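PDB 3EFE: ThiJ/pfpI family protein from Bacillus anthracis, which is of unknown function but belongs to the DJ-1/PfpI family, and may have a chaperone-like or hydrolytic role. Local coordinates for residues M16-W19 with E20-Y23; S190-N193 with L194-H198; P200-F203 with F204-M207. One frame throughout, in Å; residues are numbered along the deposited sequence.

Interaction 1: M16-W19 with E20-Y23; sequences MSDW and EYGY
Glu20 and Trp19 lie side by side, and the tight part of this turn is where the glutamate runs along the face of the indole. Glu20 CG sits over one face of the Trp19 ring in a CH-pi contact, 3.6 Å from the centroid of the five-membered ring, while Ser17 CB lies on the same face, near the six-membered ring. The tryptophan reaches this place because its CG stands between the backbone N and the carbonyl carbon (chi1 73°), which brings the indole back alongside the next residue. The Glu20 carboxylate, 79° from the ring plane, bonds through OE1 to Gly82 N; OE2 is buried without a partner in the model. The Glu20 side chain also touches Cys112. Backbone closure comes from Glu20 N to Ser17 O (3.2 Å). The turn opens helix 18-30, the helix of the beta-alpha-beta unit that runs from strand 8-11 to strand 43-47 in this DJ-1/PfpI fold. On the Tyr21 side a water takes part. Asp18 O lies over the centre of the phenol ring, and Met16 CE comes to 3.4 Å from Tyr21 CE2, its sulfur making an oblique Met-aromatic contact. Instead of bonding directly, Asp18 OD1 and Tyr21 OH share a water, 2.7 Å from each of the two atoms; Asp18 also bonds Thr55 and Gly57. The Trp19 ring also meets that of Tyr23 of the second subunit.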
ATOM      1  N   MET D  16      -1.079   3.932 -11.322  1.00 36.64           N
ATOM      2  CA  MET D  16      -1.876   3.133 -10.346  1.00 34.58           C
ATOM      3  C   MET D  16      -1.555   3.587  -8.936  1.00 33.91           C
ATOM      4  O   MET D  16      -0.405   3.891  -8.580  1.00 34.13           O
ATOM      5  CB  MET D  16      -1.737   1.631 -10.540  1.00 36.03           C
ATOM      6  CG  MET D  16      -0.309   1.008 -10.513  1.00 34.66           C
ATOM      7  SD  MET D  16      -0.231  -0.719 -10.851  1.00 29.52           S
ATOM      8  CE  MET D  16      -1.494  -1.183 -10.021  1.00 24.93           C
ATOM      9  N   SER D  17      -2.608   3.724  -8.165  1.00 34.21           N
ATOM     10  CA  SER D  17      -2.546   4.166  -6.753  1.00 34.92           C
ATOM     11  C   SER D  17      -2.035   3.062  -5.778  1.00 34.66           C
ATOM     12  O   SER D  17      -2.753   2.139  -5.513  1.00 34.65           O
ATOM     13  CB  SER D  17      -3.949   4.611  -6.366  1.00 35.45           C
ATOM     14  OG  SER D  17      -4.359   5.703  -7.202  1.00 37.05           O
ATOM     15  N   ASP D  18      -0.830   3.238  -5.236  1.00 33.80           N
ATOM     16  CA  ASP D  18      -0.087   2.247  -4.451  1.00 34.56           C
ATOM     17  C   ASP D  18      -0.750   1.798  -3.171  1.00 34.15           C
ATOM     18  O   ASP D  18      -0.627   0.621  -2.773  1.00 33.46           O
ATOM     19  CB  ASP D  18       1.299   2.794  -4.044  1.00 35.40           C
ATOM     20  CG  ASP D  18       2.147   3.237  -5.265  1.00 35.18           C
ATOM     21  OD1 ASP D  18       3.200   2.647  -5.548  1.00 36.10           O
ATOM     22  OD2 ASP D  18       1.733   4.173  -5.931  1.00 38.31           O
ATOM     23  N   TRP D  19      -1.465   2.711  -2.530  1.00 33.32           N
ATOM     24  CA  TRP D  19      -2.001   2.412  -1.228  1.00 33.33           C
ATOM     25  C   TRP D  19      -3.210   1.513  -1.373  1.00 33.09           C
ATOM     26  O   TRP D  19      -3.643   0.938  -0.405  1.00 32.67           O
ATOM     27  CB  TRP D  19      -2.291   3.672  -0.442  1.00 33.22           C
ATOM     28  CG  TRP D  19      -3.431   4.375  -0.907  1.00 34.12           C
ATOM     29  CD1 TRP D  19      -4.701   4.221  -0.474  1.00 32.47           C
ATOM     30  CD2 TRP D  19      -3.465   5.341  -1.942  1.00 35.26           C
ATOM     31  NE1 TRP D  19      -5.502   5.010  -1.145  1.00 32.06           N
ATOM     32  CE2 TRP D  19      -4.789   5.709  -2.083  1.00 32.58           C
ATOM     33  CE3 TRP D  19      -2.497   5.874  -2.822  1.00 35.25           C
ATOM     34  CZ2 TRP D  19      -5.214   6.645  -3.020  1.00 33.64           C
ATOM     35  CZ3 TRP D  19      -2.894   6.810  -3.722  1.00 35.02           C
ATOM     36  CH2 TRP D  19      -4.255   7.178  -3.840  1.00 35.74           C
ATOM     37  N   GLU D  20      -3.710   1.333  -2.598  1.00 33.59           N
ATOM     38  CA  GLU D  20      -5.069   0.788  -2.774  1.00 33.18           C
ATOM     39  C   GLU D  20      -5.031  -0.760  -2.867  1.00 33.17           C
ATOM     40  O   GLU D  20      -5.979  -1.434  -2.451  1.00 34.05           O
ATOM     41  CB  GLU D  20      -5.786   1.447  -3.936  1.00 32.79           C
ATOM     42  CG  GLU D  20      -6.253   2.824  -3.565  1.00 33.38           C
ATOM     43  CD  GLU D  20      -6.899   3.559  -4.624  1.00 33.61           C
ATOM     44  OE1 GLU D  20      -7.082   3.008  -5.743  1.00 30.31           O
ATOM     45  OE2 GLU D  20      -7.284   4.726  -4.318  1.00 39.86           O
ATOM     46  N   TYR D  21      -3.922  -1.302  -3.330  1.00 32.50           N
ATOM     47  CA  TYR D  21      -3.767  -2.772  -3.561  1.00 32.63           C
ATOM     48  C   TYR D  21      -2.751  -3.427  -2.662  1.00 32.29           C
ATOM     49  O   TYR D  21      -2.705  -4.617  -2.656  1.00 33.26           O
ATOM     50  CB  TYR D  21      -3.482  -3.158  -5.050  1.00 31.31           C
ATOM     51  CG  TYR D  21      -2.322  -2.429  -5.552  1.00 33.50           C
ATOM     52  CD1 TYR D  21      -1.033  -2.815  -5.201  1.00 34.97           C
ATOM     53  CD2 TYR D  21      -2.484  -1.215  -6.257  1.00 33.75           C
ATOM     54  CE1 TYR D  21       0.046  -2.051  -5.583  1.00 35.80           C
ATOM     55  CE2 TYR D  21      -1.406  -0.495  -6.642  1.00 31.61           C
ATOM     56  CZ  TYR D  21      -0.166  -0.910  -6.329  1.00 31.35           C
ATOM     57  OH  TYR D  21       0.895  -0.181  -6.699  1.00 31.22           O
ATOM     58  N   GLY D  22      -2.028  -2.675  -1.838  1.00 32.57           N
ATOM     59  CA  GLY D  22      -0.871  -3.188  -1.113  1.00 32.44           C
ATOM     60  C   GLY D  22      -1.097  -4.301  -0.093  1.00 31.93           C
ATOM     61  O   GLY D  22      -0.370  -5.261  -0.065  1.00 32.48           O
ATOM     62  N   TYR D  23      -2.070  -4.095   0.784  1.00 31.98           N
ATOM     63  CA  TYR D  23      -2.600  -5.094   1.698  1.00 31.38           C
ATOM     64  C   TYR D  23      -3.055  -6.359   0.977  1.00 31.53           C
ATOM     65  O   TYR D  23      -2.672  -7.496   1.343  1.00 32.54           O
ATOM     66  CB  TYR D  23      -3.806  -4.515   2.427  1.00 31.23           C
ATOM     67  CG  TYR D  23      -3.574  -3.398   3.490  1.00 31.63           C
ATOM     68  CD1 TYR D  23      -2.815  -3.637   4.614  1.00 29.59           C
ATOM     69  CD2 TYR D  23      -4.184  -2.142   3.367  1.00 30.57           C
ATOM     70  CE1 TYR D  23      -2.653  -2.698   5.565  1.00 30.47           C
ATOM     71  CE2 TYR D  23      -3.993  -1.139   4.323  1.00 28.45           C
ATOM     72  CZ  TYR D  23      -3.235  -1.441   5.422  1.00 34.67           C
ATOM     73  OH  TYR D  23      -3.024  -0.518   6.410  1.00 34.80           O
TER
HETATM   74  O   HOH W   1       3.205  -0.078  -5.387  1.00 32.89           O
HETATM   75  O   HOH W   2      -2.250  -0.680   0.924  1.00 37.92           O

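Interaction 2: S190-N193 with L194-H198; sequences SWYN and LNKTH
Trp191 O is gripped twice by Asn195, once by the backbone and once by the side chain. The helical bond from Asn195 N to Trp191 O (3.2 Å) is almost straight (173°), while Asn195 ND2 reaches Trp191 O at 2.9 Å from the opposite face of the carbonyl plane. The oxygen lies nearly in the plane of the amide, so this second bond holds the amide's rotation. With CG anti to the carbonyl carbon (chi1 -76°), the asparagine side chain folds back along the helix, and its ND2 also comes to rest over one face of the Trp191 indole, 3.3 Å above the ring plane and offset toward the rim. Amide and indole planes are 55° apart. The indole N-H itself turns to Glu27, in a weak bond.

One residue further on, Tyr192 and Lys196 run alongside each other, pointing the same way. Lys196 CD touches Tyr192 OH at 3.6 Å, and both polar ends converge on Glu171: the lysine by a salt bridge, the phenol by a hydrogen bond. The shared carboxylate thus ties this turn to helix 169-179 and would be expected to stabilise the lysine's charge. At the end of the helix His198 takes a positive phi, and its N bonds back to Leu194 O at 2.7 Å.

Leu194 and His198 reach Ile167 of the second subunit. Within the chain, helix 185-197 packs through Trp191, Asn195 and Lys196 on Leu170 of helix 169-179, while Ser190, Asn193 and Thr197 face helix 201-209.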
ATOM      1  N   SER D 190      -9.657 -11.010  13.032  1.00 33.76           N
ATOM      2  CA  SER D 190      -8.548 -10.566  13.842  1.00 33.98           C
ATOM      3  C   SER D 190      -7.484  -9.798  13.018  1.00 32.87           C
ATOM      4  O   SER D 190      -6.894  -8.834  13.518  1.00 32.44           O
ATOM      5  CB  SER D 190      -7.941 -11.780  14.557  1.00 33.86           C
ATOM      6  OG  SER D 190      -7.504 -12.732  13.600  1.00 35.65           O
ATOM      7  N   TRP D 191      -7.240 -10.249  11.783  1.00 32.81           N
ATOM      8  CA  TRP D 191      -6.377  -9.559  10.824  1.00 33.57           C
ATOM      9  C   TRP D 191      -6.953  -8.138  10.547  1.00 33.22           C
ATOM     10  O   TRP D 191      -6.293  -7.140  10.666  1.00 32.04           O
ATOM     11  CB  TRP D 191      -6.281 -10.338   9.509  1.00 33.64           C
ATOM     12  CG  TRP D 191      -5.485  -9.643   8.498  1.00 34.57           C
ATOM     13  CD1 TRP D 191      -4.132  -9.619   8.412  1.00 36.50           C
ATOM     14  CD2 TRP D 191      -5.951  -8.801   7.431  1.00 37.79           C
ATOM     15  NE1 TRP D 191      -3.724  -8.837   7.382  1.00 34.41           N
ATOM     16  CE2 TRP D 191      -4.814  -8.344   6.736  1.00 35.21           C
ATOM     17  CE3 TRP D 191      -7.215  -8.386   6.995  1.00 36.14           C
ATOM     18  CZ2 TRP D 191      -4.898  -7.486   5.626  1.00 36.79           C
ATOM     19  CZ3 TRP D 191      -7.294  -7.564   5.902  1.00 35.38           C
ATOM     20  CH2 TRP D 191      -6.155  -7.121   5.224  1.00 36.83           C
ATOM     21  N   TYR D 192      -8.231  -8.081  10.246  1.00 34.15           N
ATOM     22  CA  TYR D 192      -8.907  -6.823  10.000  1.00 33.86           C
ATOM     23  C   TYR D 192      -8.806  -5.948  11.207  1.00 33.71           C
ATOM     24  O   TYR D 192      -8.434  -4.801  11.102  1.00 34.19           O
ATOM     25  CB  TYR D 192     -10.385  -7.023   9.656  1.00 34.49           C
ATOM     26  CG  TYR D 192     -11.080  -5.688   9.473  1.00 35.14           C
ATOM     27  CD1 TYR D 192     -10.725  -4.837   8.431  1.00 35.77           C
ATOM     28  CD2 TYR D 192     -12.036  -5.242  10.390  1.00 36.11           C
ATOM     29  CE1 TYR D 192     -11.328  -3.613   8.290  1.00 36.31           C
ATOM     30  CE2 TYR D 192     -12.643  -4.002  10.247  1.00 34.78           C
ATOM     31  CZ  TYR D 192     -12.284  -3.205   9.209  1.00 35.50           C
ATOM     32  OH  TYR D 192     -12.923  -2.018   9.059  1.00 35.92           O
ATOM     33  N   ASN D 193      -9.139  -6.482  12.362  1.00 33.93           N
ATOM     34  CA  ASN D 193      -9.126  -5.686  13.611  1.00 33.66           C
ATOM     35  C   ASN D 193      -7.773  -5.201  14.060  1.00 32.36           C
ATOM     36  O   ASN D 193      -7.683  -4.125  14.616  1.00 33.23           O
ATOM     37  CB  ASN D 193      -9.793  -6.430  14.775  1.00 33.16           C
ATOM     38  CG  ASN D 193     -11.319  -6.531  14.656  1.00 35.77           C
ATOM     39  OD1 ASN D 193     -11.987  -5.722  14.034  1.00 41.34           O
ATOM     40  ND2 ASN D 193     -11.866  -7.533  15.315  1.00 40.95           N
ATOM     41  N   LEU D 194      -6.731  -5.992  13.851  1.00 32.91           N
ATOM     42  CA  LEU D 194      -5.349  -5.612  14.216  1.00 32.90           C
ATOM     43  C   LEU D 194      -4.921  -4.403  13.366  1.00 34.06           C
ATOM     44  O   LEU D 194      -4.466  -3.391  13.878  1.00 33.92           O
ATOM     45  CB  LEU D 194      -4.381  -6.777  13.999  1.00 32.15           C
ATOM     46  CG  LEU D 194      -2.884  -6.534  14.174  1.00 30.98           C
ATOM     47  CD1 LEU D 194      -2.534  -6.167  15.624  1.00 24.23           C
ATOM     48  CD2 LEU D 194      -2.068  -7.727  13.614  1.00 27.72           C
ATOM     49  N   ASN D 195      -5.084  -4.534  12.061  1.00 34.61           N
ATOM     50  CA  ASN D 195      -4.728  -3.492  11.156  1.00 35.39           C
ATOM     51  C   ASN D 195      -5.533  -2.200  11.368  1.00 35.73           C
ATOM     52  O   ASN D 195      -4.988  -1.134  11.305  1.00 37.20           O
ATOM     53  CB  ASN D 195      -4.824  -4.016   9.704  1.00 36.66           C
ATOM     54  CG  ASN D 195      -3.660  -4.904   9.326  1.00 36.40           C
ATOM     55  OD1 ASN D 195      -2.602  -4.402   9.012  1.00 42.28           O
ATOM     56  ND2 ASN D 195      -3.840  -6.212   9.362  1.00 37.29           N
ATOM     57  N   LYS D 196      -6.818  -2.304  11.650  1.00 36.79           N
ATOM     58  CA  LYS D 196      -7.718  -1.172  11.838  1.00 36.15           C
ATOM     59  C   LYS D 196      -7.484  -0.464  13.192  1.00 36.80           C
ATOM     60  O   LYS D 196      -7.396   0.760  13.310  1.00 38.57           O
ATOM     61  CB  LYS D 196      -9.140  -1.690  11.762  1.00 35.89           C
ATOM     62  CG  LYS D 196     -10.257  -0.623  11.583  1.00 38.71           C
ATOM     63  CD  LYS D 196     -10.182   0.089  10.192  1.00 39.68           C
ATOM     64  CE  LYS D 196     -11.274   1.097  10.041  1.00 39.12           C
ATOM     65  NZ  LYS D 196     -11.155   1.891   8.759  1.00 39.78           N
ATOM     66  N   THR D 197      -7.342  -1.265  14.219  1.00 36.80           N
ATOM     67  CA  THR D 197      -7.424  -0.859  15.631  1.00 35.87           C
ATOM     68  C   THR D 197      -6.067  -0.766  16.289  1.00 35.79           C
ATOM     69  O   THR D 197      -5.909  -0.071  17.268  1.00 35.96           O
ATOM     70  CB  THR D 197      -8.343  -1.949  16.280  1.00 36.94           C
ATOM     71  OG1 THR D 197      -9.727  -1.549  16.117  1.00 35.31           O
ATOM     72  CG2 THR D 197      -7.982  -2.334  17.658  1.00 34.14           C
ATOM     73  N   HIS D 198      -5.101  -1.512  15.754  1.00 35.59           N
ATOM     74  CA  HIS D 198      -3.748  -1.744  16.334  1.00 36.87           C
ATOM     75  C   HIS D 198      -3.730  -2.324  17.723  1.00 36.16           C
ATOM     76  O   HIS D 198      -2.727  -2.205  18.381  1.00 35.80           O
ATOM     77  CB  HIS D 198      -2.860  -0.495  16.335  1.00 36.98           C
ATOM     78  CG  HIS D 198      -2.938   0.295  15.076  1.00 35.55           C
ATOM     79  ND1 HIS D 198      -3.141  -0.293  13.850  1.00 30.34           N
ATOM     80  CD2 HIS D 198      -2.856   1.624  14.857  1.00 36.54           C
ATOM     81  CE1 HIS D 198      -3.209   0.635  12.929  1.00 33.79           C
ATOM     82  NE2 HIS D 198      -3.077   1.811  13.519  1.00 40.50           N
TER

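Interaction 3: P200-F203 with F204-M207; sequences PEYF and FQLM
The first turns of helix 201-209, the C-terminal helix of the chain, bring together three residues in a small apolar group: Phe203, Phe204 and Met207. Phe203 turns its edge toward the face of Phe204, the T-shaped arrangement, with centroids 5.5 Å apart and planes at 75°; Phe203 CD2 stands above the centre of the Phe204 ring. On one face of Phe203 lies the methionine one turn along. Met207 CG is 3.8 Å from the centroid of the Phe203 ring, a CH-pi contact, and its sulfur stands obliquely to the same ring in a Met-aromatic contact. CG of Phe203 is anti to its N (chi1 165°), which carries the ring outward from the helix. Met207 CG, anti to the carbonyl carbon (chi1 -69°), points back over the ring, and the bends beyond it keep SD and CE close by.

On another side of the helix the chemistry is more polar. Tyr202 and Gln205 lie side by side with ring and amide planes close to perpendicular, and Gln205 NE2 approaches the ring edge at 3.2 Å from Tyr202 CD1. Glu201 CG covers a face of the same tyrosine ring, over its centre. The backbone beneath is regular, with Met207 N bonding Phe203 O at 2.9 Å; the bond from Phe204 N to Pro200 O, 3.4 Å, is weak. Pro200 O also lies near Phe204 CD2, obliquely to the ring.

Phe203, Phe204 and Met207 lie toward the outside of the molecule, where each touches a crystal neighbour. Leu206, by contrast, is buried: with Tyr202 and Gln205 it faces the preceding helix 185-197, where Ser190, Asn193 and Thr197 receive them.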
ATOM      1  N   PRO D 200      -3.359  -5.055  20.495  1.00 38.25           N
ATOM      2  CA  PRO D 200      -2.538  -6.233  20.446  1.00 38.78           C
ATOM      3  C   PRO D 200      -3.249  -7.552  20.726  1.00 38.58           C
ATOM      4  O   PRO D 200      -2.681  -8.581  20.440  1.00 38.89           O
ATOM      5  CB  PRO D 200      -1.498  -6.000  21.536  1.00 39.03           C
ATOM      6  CG  PRO D 200      -1.962  -4.851  22.322  1.00 38.97           C
ATOM      7  CD  PRO D 200      -3.110  -4.228  21.685  1.00 39.12           C
ATOM      8  N   GLU D 201      -4.432  -7.529  21.323  1.00 38.38           N
ATOM      9  CA  GLU D 201      -5.184  -8.753  21.539  1.00 38.31           C
ATOM     10  C   GLU D 201      -5.369  -9.462  20.216  1.00 36.62           C
ATOM     11  O   GLU D 201      -5.463 -10.661  20.165  1.00 35.62           O
ATOM     12  CB  GLU D 201      -6.544  -8.449  22.174  1.00 38.99           C
ATOM     13  CG  GLU D 201      -7.485  -7.603  21.332  1.00 41.13           C
ATOM     14  CD  GLU D 201      -8.774  -7.229  22.055  1.00 43.75           C
ATOM     15  OE1 GLU D 201      -9.065  -7.920  23.070  1.00 50.82           O
ATOM     16  OE2 GLU D 201      -9.453  -6.204  21.663  1.00 51.38           O
ATOM     17  N   TYR D 202      -5.426  -8.674  19.146  1.00 36.65           N
ATOM     18  CA  TYR D 202      -5.740  -9.151  17.791  1.00 35.66           C
ATOM     19  C   TYR D 202      -4.533  -9.777  17.122  1.00 34.18           C
ATOM     20  O   TYR D 202      -4.672 -10.573  16.223  1.00 33.58           O
ATOM     21  CB  TYR D 202      -6.266  -8.013  16.932  1.00 35.83           C
ATOM     22  CG  TYR D 202      -7.555  -7.461  17.425  1.00 34.86           C
ATOM     23  CD1 TYR D 202      -8.675  -8.269  17.459  1.00 36.03           C
ATOM     24  CD2 TYR D 202      -7.670  -6.137  17.836  1.00 33.95           C
ATOM     25  CE1 TYR D 202      -9.895  -7.798  17.901  1.00 37.67           C
ATOM     26  CE2 TYR D 202      -8.891  -5.632  18.299  1.00 37.01           C
ATOM     27  CZ  TYR D 202     -10.016  -6.475  18.334  1.00 39.17           C
ATOM     28  OH  TYR D 202     -11.254  -6.060  18.786  1.00 36.16           O
ATOM     29  N   PHE D 203      -3.350  -9.396  17.555  1.00 33.54           N
ATOM     30  CA  PHE D 203      -2.144 -10.018  17.060  1.00 33.62           C
ATOM     31  C   PHE D 203      -2.081 -11.461  17.646  1.00 32.57           C
ATOM     32  O   PHE D 203      -1.869 -12.441  16.918  1.00 31.40           O
ATOM     33  CB  PHE D 203      -0.893  -9.154  17.392  1.00 34.18           C
ATOM     34  CG  PHE D 203       0.380  -9.904  17.221  1.00 34.78           C
ATOM     35  CD1 PHE D 203       0.936 -10.052  15.938  1.00 37.37           C
ATOM     36  CD2 PHE D 203       0.951 -10.582  18.299  1.00 34.43           C
ATOM     37  CE1 PHE D 203       2.066 -10.790  15.780  1.00 35.17           C
ATOM     38  CE2 PHE D 203       2.069 -11.307  18.149  1.00 33.24           C
ATOM     39  CZ  PHE D 203       2.617 -11.450  16.890  1.00 35.03           C
ATOM     40  N   PHE D 204      -2.349 -11.591  18.938  1.00 31.87           N
ATOM     41  CA  PHE D 204      -2.393 -12.934  19.577  1.00 33.04           C
ATOM     42  C   PHE D 204      -3.521 -13.828  19.073  1.00 32.32           C
ATOM     43  O   PHE D 204      -3.336 -15.015  18.920  1.00 32.69           O
ATOM     44  CB  PHE D 204      -2.516 -12.764  21.075  1.00 34.43           C
ATOM     45  CG  PHE D 204      -1.367 -12.028  21.675  1.00 34.36           C
ATOM     46  CD1 PHE D 204      -0.140 -12.628  21.759  1.00 35.11           C
ATOM     47  CD2 PHE D 204      -1.522 -10.743  22.143  1.00 35.54           C
ATOM     48  CE1 PHE D 204       0.943 -11.951  22.312  1.00 37.39           C
ATOM     49  CE2 PHE D 204      -0.438 -10.053  22.673  1.00 36.57           C
ATOM     50  CZ  PHE D 204       0.797 -10.656  22.745  1.00 35.69           C
ATOM     51  N   GLN D 205      -4.679 -13.238  18.804  1.00 32.18           N
ATOM     52  CA  GLN D 205      -5.746 -13.906  18.075  1.00 31.58           C
ATOM     53  C   GLN D 205      -5.372 -14.441  16.693  1.00 31.26           C
ATOM     54  O   GLN D 205      -5.662 -15.582  16.359  1.00 30.52           O
ATOM     55  CB  GLN D 205      -6.879 -12.955  17.875  1.00 30.74           C
ATOM     56  CG  GLN D 205      -7.749 -12.819  19.083  1.00 31.44           C
ATOM     57  CD  GLN D 205      -8.754 -11.689  18.953  1.00 30.77           C
ATOM     58  OE1 GLN D 205      -9.079 -11.056  19.924  1.00 32.10           O
ATOM     59  NE2 GLN D 205      -9.224 -11.433  17.772  1.00 28.18           N
ATOM     60  N   LEU D 206      -4.783 -13.559  15.898  1.00 31.24           N
ATOM     61  CA  LEU D 206      -4.386 -13.835  14.537  1.00 31.10           C
ATOM     62  C   LEU D 206      -3.336 -14.907  14.448  1.00 30.33           C
ATOM     63  O   LEU D 206      -3.470 -15.753  13.624  1.00 30.76           O
ATOM     64  CB  LEU D 206      -3.901 -12.531  13.856  1.00 30.86           C
ATOM     65  CG  LEU D 206      -3.339 -12.704  12.436  1.00 30.66           C
ATOM     66  CD1 LEU D 206      -4.395 -13.264  11.486  1.00 28.10           C
ATOM     67  CD2 LEU D 206      -2.758 -11.426  11.861  1.00 32.60           C
ATOM     68  N   MET D 207      -2.291 -14.860  15.284  1.00 30.77           N
ATOM     69  CA  MET D 207      -1.256 -15.892  15.347  1.00 31.37           C
ATOM     70  C   MET D 207      -1.787 -17.292  15.681  1.00 31.07           C
ATOM     71  O   MET D 207      -1.286 -18.311  15.166  1.00 30.19           O
ATOM     72  CB  MET D 207      -0.134 -15.479  16.329  1.00 32.33           C
ATOM     73  CG  MET D 207       0.805 -14.243  15.875  1.00 33.49           C
ATOM     74  SD  MET D 207       1.600 -14.555  14.297  1.00 32.50           S
ATOM     75  CE  MET D 207       3.291 -14.572  14.539  1.00 38.83           C
TER

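How the interactions relate
Burial falls from interaction 1, buried at the start of helix 18-30 where the second subunit also covers it, through the partly buried interaction 2 to interaction 3 at the surface. The chemistry follows: carboxylates anchored on neighbouring loops and a bridging water in the first, amide and charge partners along the helix in the second, mainly rings and a methionine in the third. Interactions 2 and 3 occupy consecutive helices, 185-197 and 201-209, that pack directly, as where Asn193 ND2 meets Tyr202 CE1 at 3.3 Å. Interaction 1 touches interaction 2 through Tyr23 and Asn195, and both reach the second subunit; interaction 3 touches no other chain of the assembly.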